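Local coordinates for protein Ulp1-like SUMO protease (Chaetomium thermophilum, PDB 6DG4) that probably processes SUMO precursors and removes SUMO from conjugates as a C48-family cysteine protease, this chain being its C-terminal catalytic domain, at residues R9-P14 with Q221-A226; V64-I69 with A91-F96; R147-H152 with Q187-Q192. All coordinates share one frame; numbering follows the deposited sequence.

Contact 1. Residues R9-P14 with Q221-A226; sequences RQLITP and QAYTEA
L11 and I12, in the N-terminal loop ahead of helix 17-27, pack on A222 and Y223 in the loop between helices 202-215 and 228-241 of the Ulp1-type protease domain. The close side is apolar. CD1 of I12 reaches 3.7 Å from CB of Y223, at the root of the side chain, while the ring runs on past it. CD2 of L11 lies 4.0 Å from CB of A222 and 4.1 Å from CD1 of the Y223 ring. L11 has CG anti to the backbone N (chi1 179°), and its side chain lies beside that of Y223, pointing the same way. Branched aliphatics fill this buried place well, and the small A222 lets the leucine methyl come in close. T208 touches L11 and Y223, L230 touches I12, and the tyrosine hydroxyl is hydrogen-bonded to OD1 of N209.

The side of Q10 is looser: this exposed glutamine brings NE2 no nearer than 4.3 Å to A222 O, and no direct hydrogen bond joins the segments. Two waters bridge them here. One accepts from Q10 NE2 and I12 N and donates to A222 O. The second accepts from L11 N and donates to A222 O, 2.7 Å away.

Contact 2. Residues V64-I69 with A91-F96; sequences VIIGAI and AFTSFF
The helical segment 64-69 lies against the loop 91-96 with the two chains running in opposite senses, I66 CA being 5.9 Å from T93 CA and I69 CA 6.7 Å from A91 CA. No hydrogen bond crosses between them; two isoleucines do the work. I66 lays its outer carbons on the backbone of the loop: CD1, turned out of the extended form (chi2 -54°), sits 3.6 Å from S94 N and also touches F92 O and T93 C, while CG2 rests 4.0 Å from T93 CA. One turn further on, I69 presents CG2 to CB of A91 at 3.8 Å, methyl against methyl, the alanine being a small side chain that suits the close approach of helix and strand end. F92 O is buried here without a hydrogen-bonding partner, against the greasy CD1 of I66.

Within the Ulp1 catalytic domain this joins helix 62-80 to the exit of the edge strand 89-91, just where the chain turns into helix 96-103. T93 suits that place, for its OG1 accepts from F95 N (3.2 Å), a capping bond in the turn that leads into the helix. The F92 side chain points away from helix 62-80, into a layer formed by I128 and I130 of strand 127-134 and by L112. There F96 lies over one face of its ring, CZ standing 4.1 Å above the F92 plane and displaced toward the rim. On the near side S94 packs its CB on CG1 of I66, while its OG makes a weak hydrogen bond to D62.

Contact 3. Residues R147-H152 with Q187-Q192; sequences RRTVSH and QAVDFQ
V189 O accepts a hydrogen bond of 2.7 Å from S151 OG and lies 2.8 Å from a water that accepts from H152 N; this water also has D190 OD1 in reach and may not donate to both at once. The hydroxyl reaches V189 O because OG stands beside the backbone N, anti to the carbonyl carbon (chi1 -56°), and it approaches 22° off the carbonyl plane. The same OG meets the edge of the F191 ring near its plane, 3.2 Å from CE2, and CG1 of V189 covers one face of that ring, offset toward the rim. An alanine at S151 would probably leave V189 O with one donor fewer and the F191 edge without the oxygen it faces.

Before this point the segments pair as parallel strands, 149-153 and 187-188, the two ends of a beta-alpha-beta crossover through helix 163-177. Q187 N gives to R148 O, V150 N to Q187 O at 3.0 Å, and V189 N to V150 O at 2.9 Å. Beta-branched residues suit the extended backbone: T149 shares one face with Q187, and its CG2 also packs 3.7 Å from CG2 of V189. On the other face CG2 of V150 meets CB of A188 at 3.9 Å, with L169 and L170 of the crossover helix touching V150. R148 and T149 form a G1 beta bulge opposite R144.

After V189 N, backbone-to-backbone bonds give way to the serine hydroxyl and to waters, so the diverging chains stay linked, which fits a polar, partly exposed edge.

Overall arrangement
From the N terminus, the chain first passes segment 9-14, whose partner 221-226 comes more than 200 residues later; contact 1 therefore closes a loop that holds most of the modelled chain and ties the N-terminal arm to the region of the last two helices. Contacts 2 and 3 are both nested inside it and follow one another in series. Contact 2 closes a short loop, joining helix 62-80 to the end of edge strand 89-91. Contact 3 closes the crossover at the opposite edge of the mixed sheet, adding strand 187-188 beside 149-153. None touches another: the nearest atoms of contacts 1 and 3 are about 6 Å apart, and the centres of contacts 2 and 3 are about 20 Å apart.

Contact 1. Residues R9-P14 with Q221-A226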
ATOM      1  N   ARG A   9     -15.585  -0.096 -11.986  1.00 12.86           N
ATOM      2  CA  ARG A   9     -15.605  -1.360 -12.710  1.00 12.89           C
ATOM      3  C   ARG A   9     -14.942  -2.401 -11.816  1.00 11.33           C
ATOM      4  O   ARG A   9     -14.404  -2.081 -10.754  1.00 12.17           O
ATOM      5  CB  ARG A   9     -14.958  -1.247 -14.099  1.00 15.19           C
ATOM      6  CG  ARG A   9     -13.588  -0.606 -14.143  1.00 16.27           C
ATOM      7  CD  ARG A   9     -12.475  -1.561 -13.752  1.00 16.78           C
ATOM      8  NE  ARG A   9     -11.168  -0.947 -13.968  1.00 17.06           N
ATOM      9  CZ  ARG A   9     -10.018  -1.436 -13.518  1.00 15.97           C
ATOM     10  NH1 ARG A   9      -9.993  -2.568 -12.824  1.00 17.31           N
ATOM     11  NH2 ARG A   9      -8.892  -0.778 -13.755  1.00 17.67           N
ATOM     12  N   GLN A  10     -15.014  -3.660 -12.239  1.00 10.86           N
ATOM     13  CA  GLN A  10     -14.443  -4.758 -11.467  1.00 11.00           C
ATOM     14  C   GLN A  10     -12.970  -4.504 -11.165  1.00  9.99           C
ATOM     15  O   GLN A  10     -12.163  -4.282 -12.072  1.00 10.89           O
ATOM     16  CB  GLN A  10     -14.588  -6.051 -12.276  1.00 12.16           C
ATOM     17  CG  GLN A  10     -14.231  -7.306 -11.507  1.00 12.87           C
ATOM     18  CD  GLN A  10     -15.349  -7.762 -10.607  1.00 14.50           C
ATOM     19  OE1 GLN A  10     -16.488  -7.902 -11.050  1.00 15.13           O
ATOM     20  NE2 GLN A  10     -15.038  -7.979  -9.329  1.00 15.72           N
ATOM     21  N   LEU A  11     -12.616  -4.582  -9.879  1.00 10.43           N
ATOM     22  CA  LEU A  11     -11.267  -4.211  -9.460  1.00 10.16           C
ATOM     23  C   LEU A  11     -10.229  -5.224  -9.931  1.00  9.97           C
ATOM     24  O   LEU A  11      -9.154  -4.842 -10.408  1.00 11.71           O
ATOM     25  CB  LEU A  11     -11.204  -4.063  -7.939  1.00 11.29           C
ATOM     26  CG  LEU A  11      -9.828  -3.694  -7.370  1.00 12.17           C
ATOM     27  CD1 LEU A  11      -9.404  -2.306  -7.829  1.00 16.45           C
ATOM     28  CD2 LEU A  11      -9.823  -3.787  -5.854  1.00 12.12           C
ATOM     29  N   ILE A  12     -10.513  -6.513  -9.770  1.00  9.22           N
ATOM     30  CA  ILE A  12      -9.557  -7.577 -10.061  1.00  8.59           C
ATOM     31  C   ILE A  12     -10.117  -8.382 -11.220  1.00 10.11           C
ATOM     32  O   ILE A  12     -11.105  -9.109 -11.057  1.00 11.76           O
ATOM     33  CB  ILE A  12      -9.309  -8.473  -8.841  1.00  8.90           C
ATOM     34  CG1 ILE A  12      -8.866  -7.626  -7.649  1.00  9.38           C
ATOM     35  CG2 ILE A  12      -8.273  -9.534  -9.169  1.00  9.55           C
ATOM     36  CD1 ILE A  12      -8.729  -8.406  -6.361  1.00 10.32           C
ATOM     37  N   THR A  13      -9.488  -8.250 -12.385  1.00  9.57           N
ATOM     38  CA  THR A  13      -9.969  -8.831 -13.627  1.00 10.04           C
ATOM     39  C   THR A  13      -8.877  -9.647 -14.303  1.00 10.09           C
ATOM     40  O   THR A  13      -7.688  -9.386 -14.114  1.00  9.90           O
ATOM     41  CB  THR A  13     -10.413  -7.716 -14.586  1.00 11.85           C
ATOM     42  OG1 THR A  13      -9.385  -6.723 -14.666  1.00 13.49           O
ATOM     43  CG2 THR A  13     -11.684  -7.049 -14.114  1.00 12.61           C
ATOM     44  N   PRO A  14      -9.253 -10.630 -15.113  1.00 10.78           N
ATOM     45  CA  PRO A  14      -8.242 -11.463 -15.775  1.00 10.82           C
ATOM     46  C   PRO A  14      -7.399 -10.676 -16.770  1.00  9.70           C
ATOM     47  O   PRO A  14      -7.868  -9.737 -17.415  1.00 11.13           O
ATOM     48  CB  PRO A  14      -9.083 -12.540 -16.478  1.00 12.77           C
ATOM     49  CG  PRO A  14     -10.458 -11.942 -16.592  1.00 15.19           C
ATOM     50  CD  PRO A  14     -10.626 -11.083 -15.390  1.00 12.96           C
ATOM     51  N   GLN A 221     -16.672  -3.396  -0.865  1.00  8.99           N
ATOM     52  CA  GLN A 221     -17.528  -3.496  -2.035  1.00 10.42           C
ATOM     53  C   GLN A 221     -16.778  -3.959  -3.275  1.00 11.12           C
ATOM     54  O   GLN A 221     -17.413  -4.159  -4.314  1.00 13.46           O
ATOM     55  CB  GLN A 221     -18.168  -2.124  -2.313  1.00 11.57           C
ATOM     56  CG  GLN A 221     -19.077  -1.652  -1.190  1.00 11.89           C
ATOM     57  CD  GLN A 221     -19.624  -0.248  -1.386  1.00 13.26           C
ATOM     58  OE1 GLN A 221     -19.126   0.523  -2.206  1.00 14.05           O
ATOM     59  NE2 GLN A 221     -20.657   0.090  -0.621  1.00 14.73           N
ATOM     60  N   ALA A 222     -15.460  -4.169  -3.192  1.00  9.76           N
ATOM     61  CA  ALA A 222     -14.625  -4.213  -4.385  1.00  9.41           C
ATOM     62  C   ALA A 222     -13.990  -5.557  -4.716  1.00  8.86           C
ATOM     63  O   ALA A 222     -13.684  -5.786  -5.886  1.00 10.40           O
ATOM     64  CB  ALA A 222     -13.502  -3.170  -4.289  1.00 10.90           C
ATOM     65  N   TYR A 223     -13.761  -6.444  -3.750  1.00  8.33           N
ATOM     66  CA  TYR A 223     -13.017  -7.663  -4.060  1.00  8.24           C
ATOM     67  C   TYR A 223     -13.296  -8.729  -3.008  1.00  9.55           C
ATOM     68  O   TYR A 223     -13.936  -8.472  -1.984  1.00  9.89           O
ATOM     69  CB  TYR A 223     -11.514  -7.372  -4.236  1.00  8.40           C
ATOM     70  CG  TYR A 223     -10.732  -7.097  -2.967  1.00  8.70           C
ATOM     71  CD1 TYR A 223     -10.712  -5.830  -2.385  1.00  8.54           C
ATOM     72  CD2 TYR A 223      -9.990  -8.101  -2.367  1.00  9.03           C
ATOM     73  CE1 TYR A 223      -9.989  -5.585  -1.229  1.00  9.49           C
ATOM     74  CE2 TYR A 223      -9.268  -7.869  -1.210  1.00  9.75           C
ATOM     75  CZ  TYR A 223      -9.262  -6.616  -0.645  1.00  9.13           C
ATOM     76  OH  TYR A 223      -8.523  -6.421   0.505  1.00 11.20           O
ATOM     77  N   THR A 224     -12.820  -9.947  -3.299  1.00  9.68           N
ATOM     78  CA  THR A 224     -12.945 -11.084  -2.405  1.00  9.91           C
ATOM     79  C   THR A 224     -11.606 -11.804  -2.283  1.00  9.41           C
ATOM     80  O   THR A 224     -10.719 -11.674  -3.134  1.00  9.00           O
ATOM     81  CB  THR A 224     -13.953 -12.113  -2.927  1.00 12.09           C
ATOM     82  OG1 THR A 224     -13.373 -12.777  -4.056  1.00 14.25           O
ATOM     83  CG2 THR A 224     -15.265 -11.457  -3.336  1.00 13.52           C
ATOM     84  N   GLU A 225     -11.488 -12.603  -1.220  1.00  9.74           N
ATOM     85  CA  GLU A 225     -10.283 -13.399  -1.017  1.00  9.68           C
ATOM     86  C   GLU A 225     -10.037 -14.360  -2.178  1.00  9.59           C
ATOM     87  O   GLU A 225      -8.886 -14.580  -2.576  1.00 10.77           O
ATOM     88  CB  GLU A 225     -10.383 -14.165   0.303  1.00 11.23           C
ATOM     89  CG  GLU A 225      -9.132 -14.967   0.627  1.00 12.54           C
ATOM     90  CD  GLU A 225      -9.132 -15.533   2.036  1.00 14.21           C
ATOM     91  OE1 GLU A 225     -10.128 -16.194   2.407  1.00 15.96           O
ATOM     92  OE2 GLU A 225      -8.131 -15.327   2.767  1.00 15.22           O
ATOM     93  N   ALA A 226     -11.098 -14.951  -2.733  1.00 10.40           N
ATOM     94  CA  ALA A 226     -10.922 -15.919  -3.811  1.00 10.91           C
ATOM     95  C   ALA A 226     -10.340 -15.302  -5.079  1.00  9.97           C
ATOM     96  O   ALA A 226      -9.853 -16.042  -5.942  1.00 11.21           O
ATOM     97  CB  ALA A 226     -12.251 -16.605  -4.123  1.00 13.97           C
TER
HETATM   98  O   HOH W   1     -12.601  -7.484  -7.852  1.00 10.17           O
HETATM   99  O   HOH W   2     -14.731  -4.439  -7.991  1.00 13.15           O

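Contact 2. Residues V64-I69 with A91-F96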
ATOM      1  N   VAL A  64       8.306  -6.783  -3.147  0.59 10.41           N
ATOM      2  CA  VAL A  64       7.065  -6.717  -3.906  0.59  9.64           C
ATOM      3  C   VAL A  64       6.077  -5.774  -3.233  0.59  9.53           C
ATOM      4  O   VAL A  64       5.498  -4.892  -3.879  0.59  9.58           O
ATOM      5  CB  VAL A  64       6.492  -8.139  -4.069  0.59 10.79           C
ATOM      6  CG1 VAL A  64       5.038  -8.092  -4.489  0.59 10.61           C
ATOM      7  CG2 VAL A  64       7.321  -8.932  -5.070  0.59 11.58           C
ATOM      8  N   ILE A  65       5.881  -5.937  -1.922  1.00  8.97           N
ATOM      9  CA  ILE A  65       4.866  -5.166  -1.205  1.00  9.70           C
ATOM     10  C   ILE A  65       5.183  -3.677  -1.256  1.00  9.12           C
ATOM     11  O   ILE A  65       4.328  -2.853  -1.603  1.00  9.40           O
ATOM     12  CB  ILE A  65       4.715  -5.674   0.242  1.00 10.41           C
ATOM     13  CG1 ILE A  65       4.107  -7.079   0.239  1.00 12.03           C
ATOM     14  CG2 ILE A  65       3.848  -4.718   1.047  1.00 12.26           C
ATOM     15  CD1 ILE A  65       4.240  -7.821   1.544  1.00 13.89           C
ATOM     16  N   ILE A  66       6.412  -3.311  -0.898  1.00  8.85           N
ATOM     17  CA  ILE A  66       6.790  -1.903  -0.913  1.00  9.53           C
ATOM     18  C   ILE A  66       6.811  -1.376  -2.340  1.00  9.01           C
ATOM     19  O   ILE A  66       6.381  -0.247  -2.605  1.00  9.99           O
ATOM     20  CB  ILE A  66       8.137  -1.707  -0.194  1.00 10.34           C
ATOM     21  CG1 ILE A  66       8.071  -2.250   1.242  1.00 12.08           C
ATOM     22  CG2 ILE A  66       8.555  -0.241  -0.236  1.00 12.64           C
ATOM     23  CD1 ILE A  66       6.945  -1.707   2.086  1.00 13.05           C
ATOM     24  N   GLY A  67       7.300  -2.179  -3.285  1.00  9.60           N
ATOM     25  CA  GLY A  67       7.295  -1.749  -4.673  1.00  9.02           C
ATOM     26  C   GLY A  67       5.901  -1.414  -5.159  1.00  8.97           C
ATOM     27  O   GLY A  67       5.672  -0.367  -5.771  1.00  9.16           O
ATOM     28  N   ALA A  68       4.944  -2.298  -4.879  1.00  8.25           N
ATOM     29  CA  ALA A  68       3.581  -2.073  -5.337  1.00  8.65           C
ATOM     30  C   ALA A  68       2.979  -0.834  -4.694  1.00  7.60           C
ATOM     31  O   ALA A  68       2.334  -0.026  -5.370  1.00  9.20           O
ATOM     32  CB  ALA A  68       2.724  -3.294  -5.022  1.00 10.19           C
ATOM     33  N   ILE A  69       3.174  -0.668  -3.387  1.00  8.73           N
ATOM     34  CA  ILE A  69       2.551   0.450  -2.688  1.00  9.58           C
ATOM     35  C   ILE A  69       3.164   1.776  -3.124  1.00  9.53           C
ATOM     36  O   ILE A  69       2.452   2.778  -3.261  1.00 10.39           O
ATOM     37  CB  ILE A  69       2.586   0.211  -1.167  1.00 11.56           C
ATOM     38  CG1 ILE A  69       1.679  -0.984  -0.837  1.00 12.43           C
ATOM     39  CG2 ILE A  69       2.132   1.433  -0.429  1.00 13.78           C
ATOM     40  CD1 ILE A  69       1.777  -1.494   0.583  1.00 16.43           C
ATOM     41  N   ALA A  91       4.011   6.971   0.767  1.00 11.42           N
ATOM     42  CA  ALA A  91       4.146   5.625   1.285  1.00 11.70           C
ATOM     43  C   ALA A  91       5.482   5.490   1.989  1.00 11.21           C
ATOM     44  O   ALA A  91       6.456   6.171   1.654  1.00 12.59           O
ATOM     45  CB  ALA A  91       4.083   4.588   0.165  1.00 14.34           C
ATOM     46  N   PHE A  92       5.519   4.574   2.943  1.00  9.97           N
ATOM     47  CA  PHE A  92       6.720   4.262   3.691  1.00  9.95           C
ATOM     48  C   PHE A  92       7.232   2.877   3.328  1.00 10.16           C
ATOM     49  O   PHE A  92       6.498   2.020   2.821  1.00 10.69           O
ATOM     50  CB  PHE A  92       6.444   4.351   5.190  1.00 11.63           C
ATOM     51  CG  PHE A  92       6.337   5.755   5.687  1.00 12.86           C
ATOM     52  CD1 PHE A  92       5.146   6.444   5.601  1.00 16.67           C
ATOM     53  CD2 PHE A  92       7.439   6.401   6.212  1.00 13.23           C
ATOM     54  CE1 PHE A  92       5.049   7.744   6.052  1.00 16.96           C
ATOM     55  CE2 PHE A  92       7.343   7.699   6.665  1.00 14.54           C
ATOM     56  CZ  PHE A  92       6.143   8.368   6.580  1.00 15.82           C
ATOM     57  N   THR A  93       8.524   2.683   3.581  1.00 10.64           N
ATOM     58  CA  THR A  93       9.164   1.406   3.347  1.00 10.45           C
ATOM     59  C   THR A  93       8.943   0.474   4.536  1.00 11.44           C
ATOM     60  O   THR A  93       8.358   0.841   5.561  1.00 11.61           O
ATOM     61  CB  THR A  93      10.668   1.582   3.130  1.00 12.08           C
ATOM     62  OG1 THR A  93      11.292   1.908   4.381  1.00 13.43           O
ATOM     63  CG2 THR A  93      10.944   2.674   2.089  1.00 14.02           C
ATOM     64  N   SER A  94       9.465  -0.747   4.402  1.00 12.05           N
ATOM     65  CA  SER A  94       9.372  -1.741   5.462  1.00 12.35           C
ATOM     66  C   SER A  94      10.217  -1.382   6.675  1.00 12.02           C
ATOM     67  O   SER A  94      10.086  -2.034   7.716  1.00 14.23           O
ATOM     68  CB  SER A  94       9.789  -3.115   4.925  1.00 14.68           C
ATOM     69  OG  SER A  94      11.193  -3.211   4.739  1.00 17.64           O
ATOM     70  N   PHE A  95      11.076  -0.373   6.568  1.00 11.41           N
ATOM     71  CA  PHE A  95      11.890   0.040   7.699  1.00 10.71           C
ATOM     72  C   PHE A  95      11.153   0.983   8.631  1.00  9.46           C
ATOM     73  O   PHE A  95      11.604   1.183   9.763  1.00 10.31           O
ATOM     74  CB  PHE A  95      13.177   0.696   7.195  1.00 12.16           C
ATOM     75  CG  PHE A  95      14.094  -0.262   6.486  1.00 15.96           C
ATOM     76  CD1 PHE A  95      15.014  -1.001   7.200  1.00 19.62           C
ATOM     77  CD2 PHE A  95      14.013  -0.450   5.116  1.00 17.00           C
ATOM     78  CE1 PHE A  95      15.851  -1.894   6.565  1.00 22.31           C
ATOM     79  CE2 PHE A  95      14.849  -1.344   4.473  1.00 20.87           C
ATOM     80  CZ  PHE A  95      15.766  -2.068   5.200  1.00 22.95           C
ATOM     81  N   PHE A  96      10.025   1.551   8.209  1.00  9.21           N
ATOM     82  CA  PHE A  96       9.413   2.592   9.021  1.00  9.32           C
ATOM     83  C   PHE A  96       8.796   2.027  10.295  1.00  9.59           C
ATOM     84  O   PHE A  96       9.090   2.498  11.397  1.00  9.89           O
ATOM     85  CB  PHE A  96       8.380   3.385   8.234  1.00 10.34           C
ATOM     86  CG  PHE A  96       7.770   4.488   9.031  1.00 11.02           C
ATOM     87  CD1 PHE A  96       8.481   5.639   9.283  1.00 12.93           C
ATOM     88  CD2 PHE A  96       6.508   4.361   9.564  1.00 14.87           C
ATOM     89  CE1 PHE A  96       7.937   6.654  10.031  1.00 15.15           C
ATOM     90  CE2 PHE A  96       5.959   5.374  10.322  1.00 17.00           C
ATOM     91  CZ  PHE A  96       6.672   6.524  10.548  1.00 15.07           C
TER

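Contact 3. Residues R147-H152 with Q187-Q192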
ATOM      1  N   ARG A 147      -8.833  14.415   6.406  0.79 10.91           N
ATOM      2  CA  ARG A 147      -9.977  13.938   7.168  0.79 11.88           C
ATOM      3  C   ARG A 147      -9.710  13.885   8.661  0.79 10.79           C
ATOM      4  O   ARG A 147     -10.646  13.655   9.435  0.79 11.70           O
ATOM      5  CB  ARG A 147     -10.381  12.555   6.665  0.79 13.97           C
ATOM      6  CG  ARG A 147     -10.832  12.621   5.227  0.79 16.47           C
ATOM      7  CD  ARG A 147     -11.351  11.327   4.703  0.79 22.03           C
ATOM      8  NE  ARG A 147     -11.445  11.408   3.253  0.79 24.86           N
ATOM      9  CZ  ARG A 147     -12.505  11.846   2.585  0.79 26.42           C
ATOM     10  NH1 ARG A 147     -13.600  12.246   3.220  0.79 25.13           N
ATOM     11  NH2 ARG A 147     -12.466  11.874   1.263  0.79 27.34           N
ATOM     12  N   ARG A 148      -8.464  14.101   9.072  1.00 10.89           N
ATOM     13  CA  ARG A 148      -8.062  14.008  10.470  1.00 10.23           C
ATOM     14  C   ARG A 148      -8.375  12.619  11.028  1.00 10.39           C
ATOM     15  O   ARG A 148      -8.895  12.477  12.134  1.00 11.10           O
ATOM     16  CB  ARG A 148      -8.680  15.111  11.336  1.00 11.54           C
ATOM     17  CG  ARG A 148      -8.594  16.525  10.769  1.00 12.44           C
ATOM     18  CD  ARG A 148      -7.176  17.094  10.697  1.00 10.95           C
ATOM     19  NE  ARG A 148      -7.248  18.529  10.454  1.00 11.05           N
ATOM     20  CZ  ARG A 148      -7.337  19.100   9.257  1.00 10.63           C
ATOM     21  NH1 ARG A 148      -7.332  18.367   8.162  1.00 11.79           N
ATOM     22  NH2 ARG A 148      -7.449  20.417   9.163  1.00 12.05           N
ATOM     23  N   THR A 149      -8.034  11.582  10.262  1.00  9.87           N
ATOM     24  CA  THR A 149      -8.259  10.223  10.726  1.00  9.41           C
ATOM     25  C   THR A 149      -6.999   9.378  10.628  1.00  9.08           C
ATOM     26  O   THR A 149      -6.123   9.609   9.787  1.00  9.68           O
ATOM     27  CB  THR A 149      -9.396   9.504   9.972  1.00 10.08           C
ATOM     28  OG1 THR A 149      -9.055   9.346   8.588  1.00 11.18           O
ATOM     29  CG2 THR A 149     -10.691  10.280  10.110  1.00 11.34           C
ATOM     30  N   VAL A 150      -6.937   8.382  11.504  1.00  9.32           N
ATOM     31  CA  VAL A 150      -5.986   7.290  11.388  1.00  9.48           C
ATOM     32  C   VAL A 150      -6.777   5.993  11.330  1.00 10.09           C
ATOM     33  O   VAL A 150      -7.852   5.874  11.929  1.00 11.35           O
ATOM     34  CB  VAL A 150      -4.965   7.248  12.546  1.00 11.23           C
ATOM     35  CG1 VAL A 150      -4.242   8.592  12.681  1.00 11.60           C
ATOM     36  CG2 VAL A 150      -5.640   6.859  13.859  1.00 13.38           C
ATOM     37  N   SER A 151      -6.226   5.011  10.621  1.00 10.31           N
ATOM     38  CA  SER A 151      -6.879   3.724  10.469  1.00 10.35           C
ATOM     39  C   SER A 151      -5.832   2.624  10.402  1.00 10.08           C
ATOM     40  O   SER A 151      -4.700   2.840   9.961  1.00 10.09           O
ATOM     41  CB  SER A 151      -7.726   3.644   9.191  1.00 10.42           C
ATOM     42  OG  SER A 151      -8.693   4.678   9.136  1.00 11.54           O
ATOM     43  N   HIS A 152      -6.240   1.435  10.821  1.00 10.22           N
ATOM     44  CA  HIS A 152      -5.434   0.231  10.689  1.00 10.02           C
ATOM     45  C   HIS A 152      -6.327  -0.833  10.074  1.00  9.97           C
ATOM     46  O   HIS A 152      -7.335  -1.218  10.675  1.00 11.84           O
ATOM     47  CB  HIS A 152      -4.922  -0.211  12.060  1.00 10.71           C
ATOM     48  CG  HIS A 152      -4.093  -1.454  12.020  1.00 10.31           C
ATOM     49  ND1 HIS A 152      -4.233  -2.468  12.940  1.00 11.34           N
ATOM     50  CD2 HIS A 152      -3.125  -1.853  11.163  1.00 10.84           C
ATOM     51  CE1 HIS A 152      -3.375  -3.432  12.663  1.00 10.82           C
ATOM     52  NE2 HIS A 152      -2.694  -3.087  11.586  1.00 11.22           N
ATOM     53  N   GLN A 187      -9.519  11.331  14.934  1.00 12.10           N
ATOM     54  CA  GLN A 187     -10.109  10.094  15.411  1.00 14.22           C
ATOM     55  C   GLN A 187      -9.550   8.908  14.647  1.00 12.10           C
ATOM     56  O   GLN A 187      -9.067   9.029  13.517  1.00 12.68           O
ATOM     57  CB  GLN A 187     -11.633  10.074  15.295  1.00 20.40           C
ATOM     58  CG  GLN A 187     -12.156  10.228  13.902  1.00 24.78           C
ATOM     59  CD  GLN A 187     -13.642  10.528  13.897  1.00 31.39           C
ATOM     60  OE1 GLN A 187     -14.467   9.650  14.161  1.00 33.29           O
ATOM     61  NE2 GLN A 187     -13.993  11.778  13.613  1.00 34.22           N
ATOM     62  N   ALA A 188      -9.616   7.759  15.298  1.00 13.44           N
ATOM     63  CA  ALA A 188      -9.336   6.488  14.657  1.00 13.14           C
ATOM     64  C   ALA A 188     -10.637   5.968  14.062  1.00 15.24           C
ATOM     65  O   ALA A 188     -11.679   5.976  14.726  1.00 19.74           O
ATOM     66  CB  ALA A 188      -8.781   5.498  15.678  1.00 16.46           C
ATOM     67  N   VAL A 189     -10.579   5.544  12.804  1.00 13.94           N
ATOM     68  CA  VAL A 189     -11.748   5.073  12.074  1.00 15.24           C
ATOM     69  C   VAL A 189     -11.439   3.688  11.529  1.00 12.63           C
ATOM     70  O   VAL A 189     -10.387   3.479  10.915  1.00 13.43           O
ATOM     71  CB  VAL A 189     -12.112   6.020  10.915  1.00 19.95           C
ATOM     72  CG1 VAL A 189     -13.195   5.407  10.031  1.00 22.73           C
ATOM     73  CG2 VAL A 189     -12.550   7.378  11.456  1.00 21.72           C
ATOM     74  N   ASP A 190     -12.352   2.748  11.754  1.00 12.65           N
ATOM     75  CA  ASP A 190     -12.257   1.425  11.161  1.00 13.35           C
ATOM     76  C   ASP A 190     -13.016   1.395   9.841  1.00 14.69           C
ATOM     77  O   ASP A 190     -14.090   1.992   9.709  1.00 17.24           O
ATOM     78  CB  ASP A 190     -12.847   0.360  12.086  1.00 15.22           C
ATOM     79  CG  ASP A 190     -11.930  -0.003  13.237  1.00 17.69           C
ATOM     80  OD1 ASP A 190     -10.699  -0.094  13.058  1.00 17.65           O
ATOM     81  OD2 ASP A 190     -12.458  -0.224  14.339  1.00 24.41           O
ATOM     82  N   PHE A 191     -12.443   0.700   8.867  1.00 13.10           N
ATOM     83  CA  PHE A 191     -13.093   0.427   7.597  1.00 14.35           C
ATOM     84  C   PHE A 191     -13.322  -1.070   7.468  1.00 13.52           C
ATOM     85  O   PHE A 191     -12.433  -1.869   7.774  1.00 16.21           O
ATOM     86  CB  PHE A 191     -12.229   0.894   6.419  1.00 16.10           C
ATOM     87  CG  PHE A 191     -12.082   2.379   6.337  1.00 18.14           C
ATOM     88  CD1 PHE A 191     -13.084   3.150   5.782  1.00 21.43           C
ATOM     89  CD2 PHE A 191     -10.946   3.006   6.814  1.00 19.20           C
ATOM     90  CE1 PHE A 191     -12.962   4.519   5.707  1.00 23.05           C
ATOM     91  CE2 PHE A 191     -10.817   4.382   6.745  1.00 21.03           C
ATOM     92  CZ  PHE A 191     -11.829   5.138   6.194  1.00 21.69           C
ATOM     93  N   GLN A 192     -14.512  -1.449   7.018  1.00 13.74           N
ATOM     94  CA  GLN A 192     -14.742  -2.837   6.656  1.00 12.39           C
ATOM     95  C   GLN A 192     -13.918  -3.173   5.423  1.00 11.64           C
ATOM     96  O   GLN A 192     -13.769  -2.354   4.511  1.00 12.69           O
ATOM     97  CB  GLN A 192     -16.218  -3.072   6.346  1.00 15.40           C
ATOM     98  CG  GLN A 192     -16.566  -4.530   6.061  1.00 19.06           C
ATOM     99  CD  GLN A 192     -17.948  -4.731   5.420  1.00 21.07           C
ATOM    100  OE1 GLN A 192     -18.843  -3.867   5.493  1.00 23.66           O
ATOM    101  NE2 GLN A 192     -18.122  -5.889   4.786  1.00 17.82           N
TER
HETATM  102  O   HOH W   3     -11.738  13.355  12.424  1.00 20.90           O
HETATM  103  O   HOH W   4      -8.796   1.513  12.010  1.00 14.21           O
HETATM  104  O   HOH W   5      -9.886  -0.387   9.518  1.00 16.19           O